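Side-chain contacts in CmeC (Campylobacter jejuni, PDB 4MT4), which probably forms the outer-membrane exit channel of an efflux system, letting exported compounds leave the cell: residues Asn168-Glu173 and Asn227-Leu232; Lys184-Ile189 and Asp413-Arg418. All coordinates share one frame; numbering follows the deposited sequence.

Contact 1 (Asn168-Glu173 and Asn227-Leu232); sequences NAYENE and NYLKAL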
loop_
_atom_site.group_PDB
_atom_site.type_symbol
_atom_site.label_atom_id
_atom_site.label_comp_id
_atom_site.label_asym_id
_atom_site.label_seq_id
_atom_site.Cartn_x
_atom_site.Cartn_y
_atom_site.Cartn_z
ATOM N N ASN B 168 23.006 18.032 -1.808
ATOM C CA ASN B 168 24.012 17.004 -1.582
ATOM C C ASN B 168 24.453 16.399 -2.910
ATOM O O ASN B 168 25.632 16.119 -3.121
ATOM C CB ASN B 168 23.457 15.918 -0.659
ATOM C CG ASN B 168 24.534 15.011 -0.094
ATOM O OD1 ASN B 168 24.251 14.148 0.735
ATOM N ND2 ASN B 168 25.774 15.208 -0.526
ATOM N N ALA B 169 23.490 16.209 -3.804
ATOM C CA ALA B 169 23.759 15.636 -5.115
ATOM C C ALA B 169 24.530 16.614 -5.996
ATOM O O ALA B 169 25.388 16.209 -6.778
ATOM C CB ALA B 169 22.462 15.226 -5.785
ATOM N N TYR B 170 24.223 17.900 -5.861
ATOM C CA TYR B 170 24.940 18.937 -6.594
ATOM C C TYR B 170 26.398 19.013 -6.149
ATOM O O TYR B 170 27.305 19.123 -6.976
ATOM C CB TYR B 170 24.270 20.300 -6.407
ATOM C CG TYR B 170 23.188 20.616 -7.416
ATOM C CD1 TYR B 170 23.492 20.787 -8.762
ATOM C CD2 TYR B 170 21.865 20.766 -7.020
ATOM C CE1 TYR B 170 22.506 21.081 -9.687
ATOM C CE2 TYR B 170 20.873 21.064 -7.937
ATOM C CZ TYR B 170 21.198 21.219 -9.269
ATOM O OH TYR B 170 20.208 21.514 -10.180
ATOM N N GLU B 171 26.611 18.949 -4.838
ATOM C CA GLU B 171 27.946 19.040 -4.257
ATOM C C GLU B 171 28.837 17.881 -4.685
ATOM O O GLU B 171 30.000 18.080 -5.036
ATOM C CB GLU B 171 27.857 19.093 -2.731
ATOM C CG GLU B 171 27.372 20.428 -2.186
ATOM C CD GLU B 171 28.407 21.525 -2.335
ATOM O OE1 GLU B 171 29.404 21.506 -1.583
ATOM O OE2 GLU B 171 28.227 22.401 -3.208
ATOM N N ASN B 172 28.291 16.669 -4.653
ATOM C CA ASN B 172 29.039 15.491 -5.072
ATOM C C ASN B 172 29.315 15.504 -6.572
ATOM O O ASN B 172 30.367 15.045 -7.020
ATOM C CB ASN B 172 28.292 14.213 -4.689
ATOM C CG ASN B 172 28.332 13.939 -3.199
ATOM O OD1 ASN B 172 29.170 14.480 -2.480
ATOM N ND2 ASN B 172 27.428 13.087 -2.730
ATOM N N GLU B 173 28.371 16.036 -7.342
ATOM C CA GLU B 173 28.535 16.139 -8.787
ATOM C C GLU B 173 29.622 17.145 -9.151
ATOM O O GLU B 173 30.424 16.908 -10.056
ATOM C CB GLU B 173 27.216 16.536 -9.451
ATOM C CG GLU B 173 27.330 16.781 -10.948
ATOM C CD GLU B 173 26.058 17.341 -11.543
ATOM O OE1 GLU B 173 25.032 17.355 -10.833
ATOM O OE2 GLU B 173 26.086 17.773 -12.714
ATOM N N ASN B 227 17.820 12.528 -10.316
ATOM C CA ASN B 227 16.808 11.764 -9.595
ATOM C C ASN B 227 16.146 12.586 -8.497
ATOM O O ASN B 227 14.938 12.485 -8.276
ATOM C CB ASN B 227 17.422 10.498 -8.993
ATOM C CG ASN B 227 16.391 9.621 -8.306
ATOM O OD1 ASN B 227 15.652 8.886 -8.962
ATOM N ND2 ASN B 227 16.339 9.691 -6.981
ATOM N N TYR B 228 16.944 13.396 -7.810
ATOM C CA TYR B 228 16.442 14.229 -6.725
ATOM C C TYR B 228 15.871 15.540 -7.249
ATOM O O TYR B 228 15.066 16.185 -6.580
ATOM C CB TYR B 228 17.546 14.501 -5.702
ATOM C CG TYR B 228 17.837 13.320 -4.803
ATOM C CD1 TYR B 228 16.917 12.908 -3.847
ATOM C CD2 TYR B 228 19.032 12.620 -4.907
ATOM C CE1 TYR B 228 17.176 11.831 -3.022
ATOM C CE2 TYR B 228 19.301 11.541 -4.083
ATOM C CZ TYR B 228 18.368 11.152 -3.144
ATOM O OH TYR B 228 18.627 10.079 -2.320
ATOM N N LEU B 229 16.295 15.934 -8.446
ATOM C CA LEU B 229 15.723 17.105 -9.098
ATOM C C LEU B 229 14.283 16.797 -9.489
ATOM O O LEU B 229 13.380 17.600 -9.255
ATOM C CB LEU B 229 16.539 17.510 -10.326
ATOM C CG LEU B 229 16.825 19.006 -10.503
ATOM C CD1 LEU B 229 17.232 19.313 -11.937
ATOM C CD2 LEU B 229 15.639 19.865 -10.082
ATOM N N LYS B 230 14.083 15.624 -10.085
ATOM C CA LYS B 230 12.750 15.151 -10.439
ATOM C C LYS B 230 11.852 15.069 -9.211
ATOM O O LYS B 230 10.695 15.485 -9.247
ATOM C CB LYS B 230 12.828 13.780 -11.115
ATOM C CG LYS B 230 11.512 13.011 -11.109
ATOM C CD LYS B 230 11.726 11.532 -11.392
ATOM C CE LYS B 230 10.446 10.737 -11.179
ATOM N NZ LYS B 230 10.658 9.275 -11.369
ATOM N N ALA B 231 12.400 14.529 -8.127
ATOM C CA ALA B 231 11.661 14.369 -6.880
ATOM C C ALA B 231 11.195 15.710 -6.323
ATOM O O ALA B 231 10.098 15.818 -5.780
ATOM C CB ALA B 231 12.513 13.637 -5.853
ATOM N N LEU B 232 12.028 16.734 -6.468
ATOM C CA LEU B 232 11.693 18.058 -5.955
ATOM C C LEU B 232 10.641 18.742 -6.829
ATOM O O LEU B 232 9.767 19.449 -6.322
ATOM C CB LEU B 232 12.947 18.929 -5.858
ATOM C CG LEU B 232 12.755 20.281 -5.168
ATOM C CD1 LEU B 232 12.331 20.080 -3.721
ATOM C CD2 LEU B 232 14.016 21.126 -5.253
#
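A169 and Y228 mark the closest backbone approach of the two helical segments, their CA atoms 7.6 Å apart. The segment 168-173 belongs to the long helix 129-195 and 227-232 to the following helix 201-236, and the two run in broadly opposite directions. Regular backbone bonds, such as E173 N to A169 O at 3.0 Å, keep each segment helical. CB of A169 and CB of Y228 both point toward the partner segment. The methyl CB of A169 comes within 4.4 Å of CD2 of Y228 and approaches the phenol ring obliquely. It is a loose apolar touch; the ring also packs on N165. The second point of contact lies between Y170 and L229. CB of Y170 does not aim at the other helix, but CG lies on the side of the backbone N, roughly opposite the carbonyl carbon (chi1 -89°), which leads the ring out to L229, and its OH lies 4.1 Å from CD1 of L229. The two side chains cross obliquely. No hydrogen bond links the two segments, and the paired surface is small, 96 Å² in all. Other groups frame it: the ring of Y170 stacks on Y250, while L229 also packs on N247 and on R370 of a second subunit. On another side of helix 129-195, N172 hydrogen-bonds to both N429 and N430 of helix 411-445, and N168 to N430. The arrangement is that of an antiparallel helical hairpin, one long helix packed against a shorter one, as in the coiled coils of the alpha-barrel of TolC-like outer membrane factors; a coiled coil is predicted for residues 204-238.

Contact 2 (Lys184-Ile189 and Asp413-Arg418); sequences KEIYRI and DYLEAR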
loop_
_atom_site.group_PDB
_atom_site.type_symbol
_atom_site.label_atom_id
_atom_site.label_comp_id
_atom_site.label_asym_id
_atom_site.label_seq_id
_atom_site.Cartn_x
_atom_site.Cartn_y
_atom_site.Cartn_z
ATOM N N LYS B 184 41.625 14.141 -16.450
ATOM C CA LYS B 184 41.810 14.261 -17.889
ATOM C C LYS B 184 43.149 14.923 -18.185
ATOM O O LYS B 184 43.825 14.583 -19.155
ATOM C CB LYS B 184 40.672 15.064 -18.517
ATOM C CG LYS B 184 40.660 15.031 -20.034
ATOM C CD LYS B 184 40.330 16.395 -20.614
ATOM C CE LYS B 184 38.986 16.904 -20.123
ATOM N NZ LYS B 184 38.682 18.256 -20.670
ATOM N N GLU B 185 43.521 15.876 -17.336
ATOM C CA GLU B 185 44.803 16.556 -17.457
ATOM C C GLU B 185 45.947 15.598 -17.156
ATOM O O GLU B 185 46.993 15.648 -17.800
ATOM C CB GLU B 185 44.862 17.763 -16.517
ATOM C CG GLU B 185 46.188 18.514 -16.544
ATOM C CD GLU B 185 46.474 19.159 -17.888
ATOM O OE1 GLU B 185 45.513 19.432 -18.639
ATOM O OE2 GLU B 185 47.663 19.393 -18.195
ATOM N N ILE B 186 45.742 14.727 -16.175
ATOM C CA ILE B 186 46.735 13.721 -15.822
ATOM C C ILE B 186 47.009 12.795 -17.005
ATOM O O ILE B 186 48.162 12.505 -17.326
ATOM C CB ILE B 186 46.287 12.889 -14.603
ATOM C CG1 ILE B 186 46.354 13.732 -13.328
ATOM C CG2 ILE B 186 47.150 11.646 -14.451
ATOM C CD1 ILE B 186 45.787 13.041 -12.106
ATOM N N TYR B 187 45.943 12.348 -17.660
ATOM C CA TYR B 187 46.077 11.459 -18.807
ATOM C C TYR B 187 46.731 12.166 -19.993
ATOM O O TYR B 187 47.536 11.570 -20.708
ATOM C CB TYR B 187 44.715 10.899 -19.221
ATOM C CG TYR B 187 44.783 10.059 -20.474
ATOM C CD1 TYR B 187 45.325 8.782 -20.447
ATOM C CD2 TYR B 187 44.317 10.547 -21.689
ATOM C CE1 TYR B 187 45.399 8.012 -21.590
ATOM C CE2 TYR B 187 44.385 9.785 -22.837
ATOM C CZ TYR B 187 44.926 8.518 -22.783
ATOM O OH TYR B 187 44.997 7.752 -23.925
ATOM N N ARG B 188 46.383 13.434 -20.195
ATOM C CA ARG B 188 46.939 14.216 -21.296
ATOM C C ARG B 188 48.453 14.343 -21.158
ATOM O O ARG B 188 49.185 14.265 -22.142
ATOM C CB ARG B 188 46.301 15.606 -21.351
ATOM C CG ARG B 188 46.633 16.391 -22.611
ATOM C CD ARG B 188 46.247 17.853 -22.466
ATOM N NE ARG B 188 47.075 18.532 -21.476
ATOM C CZ ARG B 188 48.209 19.164 -21.760
ATOM N NH1 ARG B 188 48.650 19.206 -23.011
ATOM N NH2 ARG B 188 48.903 19.757 -20.798
ATOM N N ILE B 189 48.911 14.535 -19.925
ATOM C CA ILE B 189 50.338 14.623 -19.643
ATOM C C ILE B 189 51.029 13.290 -19.913
ATOM O O ILE B 189 52.069 13.240 -20.571
ATOM C CB ILE B 189 50.602 15.047 -18.183
ATOM C CG1 ILE B 189 50.071 16.459 -17.932
ATOM C CG2 ILE B 189 52.087 14.984 -17.865
ATOM C CD1 ILE B 189 50.671 17.510 -18.840
ATOM N N ASP B 413 50.393 5.231 -6.622
ATOM C CA ASP B 413 50.261 5.762 -5.270
ATOM C C ASP B 413 49.656 7.164 -5.281
ATOM O O ASP B 413 48.927 7.542 -4.366
ATOM C CB ASP B 413 51.618 5.785 -4.563
ATOM C CG ASP B 413 52.007 4.431 -4.002
ATOM O OD1 ASP B 413 51.408 3.416 -4.415
ATOM O OD2 ASP B 413 52.917 4.381 -3.147
ATOM N N TYR B 414 49.957 7.928 -6.327
ATOM C CA TYR B 414 49.447 9.288 -6.447
ATOM C C TYR B 414 47.952 9.299 -6.765
ATOM O O TYR B 414 47.191 10.066 -6.176
ATOM C CB TYR B 414 50.221 10.057 -7.518
ATOM C CG TYR B 414 49.598 11.386 -7.885
ATOM C CD1 TYR B 414 49.489 12.405 -6.949
ATOM C CD2 TYR B 414 49.127 11.622 -9.169
ATOM C CE1 TYR B 414 48.919 13.620 -7.280
ATOM C CE2 TYR B 414 48.559 12.833 -9.510
ATOM C CZ TYR B 414 48.457 13.828 -8.561
ATOM O OH TYR B 414 47.892 15.040 -8.893
ATOM N N LEU B 415 47.538 8.438 -7.690
ATOM C CA LEU B 415 46.131 8.320 -8.061
ATOM C C LEU B 415 45.290 7.833 -6.886
ATOM O O LEU B 415 44.144 8.246 -6.716
ATOM C CB LEU B 415 45.966 7.370 -9.250
ATOM C CG LEU B 415 46.576 7.816 -10.580
ATOM C CD1 LEU B 415 46.327 6.770 -11.655
ATOM C CD2 LEU B 415 46.027 9.169 -11.003
ATOM N N GLU B 416 45.873 6.949 -6.084
ATOM C CA GLU B 416 45.199 6.405 -4.912
ATOM C C GLU B 416 44.944 7.483 -3.864
ATOM O O GLU B 416 43.845 7.582 -3.320
ATOM C CB GLU B 416 46.019 5.267 -4.303
ATOM C CG GLU B 416 45.518 4.793 -2.948
ATOM C CD GLU B 416 46.376 3.691 -2.358
ATOM O OE1 GLU B 416 46.944 2.892 -3.133
ATOM O OE2 GLU B 416 46.485 3.624 -1.116
ATOM N N ALA B 417 45.966 8.288 -3.585
ATOM C CA ALA B 417 45.857 9.351 -2.592
ATOM C C ALA B 417 44.807 10.376 -3.011
ATOM O O ALA B 417 44.084 10.920 -2.175
ATOM C CB ALA B 417 47.207 10.024 -2.387
ATOM N N ARG B 418 44.735 10.620 -4.314
ATOM C CA ARG B 418 43.767 11.543 -4.887
ATOM C C ARG B 418 42.345 10.983 -4.809
ATOM O O ARG B 418 41.393 11.712 -4.533
ATOM C CB ARG B 418 44.141 11.844 -6.339
ATOM C CG ARG B 418 43.117 12.632 -7.130
ATOM C CD ARG B 418 43.552 12.740 -8.585
ATOM N NE ARG B 418 42.459 13.137 -9.465
ATOM C CZ ARG B 418 42.241 14.384 -9.865
ATOM N NH1 ARG B 418 43.044 15.359 -9.462
ATOM N NH2 ARG B 418 41.222 14.655 -10.668
#
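The guanidinium of R418 has the methyl CD1 of I186 over one face, 4.1 Å above the plane and displaced toward the rim. The same methyl meets the Y414 ring obliquely, 3.8 Å from CE2. A second guanidinium, that of R188, takes the E185 carboxylate at its edge: NH2 donates to OE2 of E185 at 2.9 Å, with an N-H...O angle of 167°. This oxygen is met on its syn side, and the bridge joins neighbouring turns of one helix, with R188 also paired to E192. On the side of helix 129-195 one atom, CD1 of I186, makes every close touch. Its CG1 stands anti to the carbonyl carbon (chi1 -72°) and the extended second torsion carries CD1 outward, where it also finds CD2 of L415 at 4.0 Å and CD of R418 at 4.2 Å. L415 slides past I186, while Y414 comes from the opposite direction. The helix segments run nearly antiparallel, at 172°, with axes 13.1 Å apart, so backbone atoms stay well separated. Y414 is backed by a ring stack with Y404. R418 spends its NH2 on the carbonyl oxygen of A179, which helps fix the plane that I186 rests on. Between the two segments the contact thus rests on apolar packing round one methyl, without a hydrogen bond or salt bridge; the polar tie between the helices, R418 to A179, reaches just outside them.

In the fold
Both contacts use helix 129-195, at points 27 Å apart between centres and about 11 Å between nearest atoms. Contact 1 joins it to the next helix in sequence, 201-236, whereas contact 2 joins it to helix 411-445, far along the chain. Neither is a fully closed core: each combines two buried and two partly exposed touching residues. Contact 1 lies nearer the centre of the chain and divides a small surface between two separate touches; contact 2, further out, gathers three partners round one methyl. Neither has a hydrogen bond or salt bridge between its segments, but a phenol oxygen makes one touch of contact 1, whereas contact 2 meets carbon to carbon and alone uses a guanidinium face.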